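Local coordinates for protein soluble cytochrome b558 (Ectothiorhodospira shaposhnikovii, PDB 1CXY) that binds a b-type heme and, as a bacterial member of the cytochrome b5 family, probably serves in electron transport, at residues Tyr33-Tyr38 / Gly47-Trp52. Residues are numbered along the deposited sequence; the frame is centred on the assembly and turned at random.
With HEM (protoporphyrin IX containing Fe), chain B.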
# COMPACT_ATOMS: atom_id res chain seq x y z
N TYR A 33 -1.09 -0.69 5.78
CA TYR A 33 -0.57 0.66 5.63
C TYR A 33 -1.69 1.63 5.25
O TYR A 33 -2.53 1.32 4.39
CB TYR A 33 0.43 0.68 4.44
CG TYR A 33 1.60 -0.28 4.62
CD1 TYR A 33 1.47 -1.61 4.24
CD2 TYR A 33 2.77 0.15 5.23
CE1 TYR A 33 2.52 -2.50 4.42
CE2 TYR A 33 3.82 -0.75 5.41
CZ TYR A 33 3.67 -2.05 5.02
OH TYR A 33 4.71 -2.94 5.23
N ASP A 34 -1.68 2.83 5.80
CA ASP A 34 -2.64 3.87 5.43
C ASP A 34 -1.91 4.86 4.53
O ASP A 34 -1.09 5.66 4.97
CB ASP A 34 -3.19 4.54 6.69
CG ASP A 34 -4.11 5.71 6.32
OD1 ASP A 34 -4.24 6.06 5.14
OD2 ASP A 34 -4.70 6.24 7.30
N LEU A 35 -2.08 4.62 3.23
CA LEU A 35 -1.31 5.34 2.22
C LEU A 35 -1.98 6.56 1.63
O LEU A 35 -1.46 7.21 0.70
CB LEU A 35 -0.97 4.30 1.13
CG LEU A 35 0.08 3.27 1.57
CD1 LEU A 35 0.02 1.99 0.75
CD2 LEU A 35 1.48 3.88 1.49
N THR A 36 -3.10 6.98 2.23
CA THR A 36 -3.85 8.15 1.76
C THR A 36 -3.02 9.39 1.54
O THR A 36 -3.03 9.99 0.44
CB THR A 36 -5.03 8.44 2.69
OG1 THR A 36 -5.74 7.23 2.92
CG2 THR A 36 -5.98 9.45 2.04
N PRO A 37 -2.19 9.83 2.48
CA PRO A 37 -1.33 10.99 2.32
C PRO A 37 -0.27 10.77 1.24
O PRO A 37 0.11 11.74 0.57
CB PRO A 37 -0.66 11.20 3.70
CG PRO A 37 -0.73 9.82 4.29
CD PRO A 37 -2.07 9.29 3.85
N TYR A 38 0.14 9.54 1.02
CA TYR A 38 1.21 9.30 0.03
C TYR A 38 0.72 9.31 -1.40
O TYR A 38 1.49 9.67 -2.30
CB TYR A 38 1.91 7.97 0.37
CG TYR A 38 3.08 7.73 -0.58
CD1 TYR A 38 2.94 6.87 -1.66
CD2 TYR A 38 4.23 8.49 -0.45
CE1 TYR A 38 3.99 6.73 -2.56
CE2 TYR A 38 5.28 8.35 -1.35
CZ TYR A 38 5.14 7.47 -2.41
OH TYR A 38 6.18 7.35 -3.30
N GLY A 47 -1.68 7.36 -11.38
CA GLY A 47 -2.65 6.42 -10.90
C GLY A 47 -2.38 4.94 -10.82
O GLY A 47 -3.32 4.20 -10.51
N MET A 48 -1.15 4.45 -10.87
CA MET A 48 -0.85 3.03 -10.77
C MET A 48 -1.09 2.40 -9.42
O MET A 48 -1.38 1.22 -9.22
CB MET A 48 0.68 2.88 -11.09
CG MET A 48 0.81 3.12 -12.60
SD MET A 48 0.51 1.53 -13.41
CE MET A 48 1.80 0.52 -12.69
N MET A 49 -0.91 3.23 -8.40
CA MET A 49 -1.11 2.72 -7.03
C MET A 49 -2.58 2.66 -6.70
O MET A 49 -3.06 1.78 -5.97
CB MET A 49 -0.28 3.67 -6.17
CG MET A 49 0.01 3.19 -4.77
SD MET A 49 0.85 4.54 -3.90
CE MET A 49 0.51 4.04 -2.21
N LEU A 50 -3.40 3.53 -7.33
CA LEU A 50 -4.82 3.57 -7.03
C LEU A 50 -5.59 2.30 -7.27
O LEU A 50 -6.47 1.99 -6.46
CB LEU A 50 -5.51 4.72 -7.81
CG LEU A 50 -4.82 6.07 -7.62
CD1 LEU A 50 -5.53 7.14 -8.44
CD2 LEU A 50 -4.77 6.50 -6.15
N VAL A 51 -5.21 1.45 -8.23
CA VAL A 51 -5.92 0.20 -8.44
C VAL A 51 -5.77 -0.73 -7.24
O VAL A 51 -6.59 -1.64 -7.09
CB VAL A 51 -5.49 -0.51 -9.75
CG1 VAL A 51 -4.62 0.38 -10.63
CG2 VAL A 51 -4.86 -1.87 -9.61
N TRP A 52 -4.76 -0.53 -6.39
CA TRP A 52 -4.55 -1.41 -5.25
C TRP A 52 -5.11 -0.86 -3.94
O TRP A 52 -5.04 -1.60 -2.94
CB TRP A 52 -3.03 -1.72 -5.09
CG TRP A 52 -2.58 -2.39 -6.36
CD1 TRP A 52 -1.95 -1.85 -7.44
CD2 TRP A 52 -2.92 -3.74 -6.71
NE1 TRP A 52 -1.87 -2.79 -8.45
CE2 TRP A 52 -2.45 -3.96 -8.03
CE3 TRP A 52 -3.56 -4.78 -6.03
CZ2 TRP A 52 -2.60 -5.19 -8.65
CZ3 TRP A 52 -3.72 -6.00 -6.66
CH2 TRP A 52 -3.23 -6.18 -7.97
CHA HEM B . 7.96 3.96 -8.54
CHB HEM B . 4.27 0.90 -9.18
CHC HEM B . 3.19 1.27 -4.48
CHD HEM B . 6.96 4.23 -3.81
C1A HEM B . 6.99 3.19 -9.14
C2A HEM B . 6.80 3.01 -10.56
C3A HEM B . 5.80 2.14 -10.73
C4A HEM B . 5.31 1.78 -9.40
CMA HEM B . 5.18 1.60 -12.04
CAA HEM B . 7.66 3.66 -11.67
CBA HEM B . 8.56 2.67 -12.49
CGA HEM B . 9.79 2.24 -11.73
O1A HEM B . 10.17 2.96 -10.77
O2A HEM B . 10.41 1.21 -12.08
C1B HEM B . 3.67 0.70 -7.94
C2B HEM B . 2.57 -0.19 -7.67
C3B HEM B . 2.30 -0.12 -6.37
C4B HEM B . 3.19 0.86 -5.79
CMB HEM B . 1.93 -1.10 -8.75
CAB HEM B . 1.22 -0.89 -5.58
CBB HEM B . 1.42 -1.38 -4.36
C1C HEM B . 4.10 2.11 -3.89
C2C HEM B . 4.13 2.49 -2.50
C3C HEM B . 5.18 3.30 -2.30
C4C HEM B . 5.85 3.44 -3.59
CMC HEM B . 3.10 1.97 -1.48
CAC HEM B . 5.74 3.95 -1.02
CBC HEM B . 5.00 4.50 -0.08
C1D HEM B . 7.56 4.39 -5.04
C2D HEM B . 8.81 5.08 -5.25
C3D HEM B . 9.09 5.00 -6.55
C4D HEM B . 8.03 4.25 -7.19
CMD HEM B . 9.61 5.79 -4.13
CAD HEM B . 10.33 5.52 -7.31
CBD HEM B . 11.22 4.29 -7.67
CGD HEM B . 11.69 3.48 -6.49
O1D HEM B . 11.58 2.23 -6.48
O2D HEM B . 12.24 4.08 -5.53
NA HEM B . 6.04 2.45 -8.45
NB HEM B . 4.05 1.34 -6.76
NC HEM B . 5.15 2.74 -4.53
ND HEM B . 7.11 3.86 -6.24
FE HEM B . 5.61 2.56 -6.48
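D34 OD1 takes two donors: T36 OG1 at 2.9 Å and T36 N at 3.3 Å. The second bond makes an Asx turn. It lies at the end of strand 31-34, just before L35 and Y38, whose side chains reach M49. M49 is modelled in two conformers; its contacts here hold for the one described. M49 CE is the meeting point. It lies 3.6 Å from L35 CD1 and 3.4 Å from the heme methyl CMC. The M49 chain is extended beyond CG, and this brings the methyl against L35. M49 SD reaches the edge of the Y38 ring, in its plane and 5.1 Å from the centroid, a Met-aromatic contact. Y38 has CG anti to the backbone N (chi1 -176°), which puts one ring face on the heme vinyl; HEM CBC sits 3.4 Å above the plane of the Y38 ring, offset toward its rim. Y38 OH packs against the meso carbon HEM CHD at 3.3 Å, a van der Waals contact. A serine in place of Y38 would probably leave the vinyl and the M49 sulfur without their aromatic neighbour and open a gap beside the heme. No hydrogen bond joins the two segments; apolar and sulfur-aromatic contacts make this wall of the pocket, consistent with a hydrophobic setting for the heme vinyl and methyl groups.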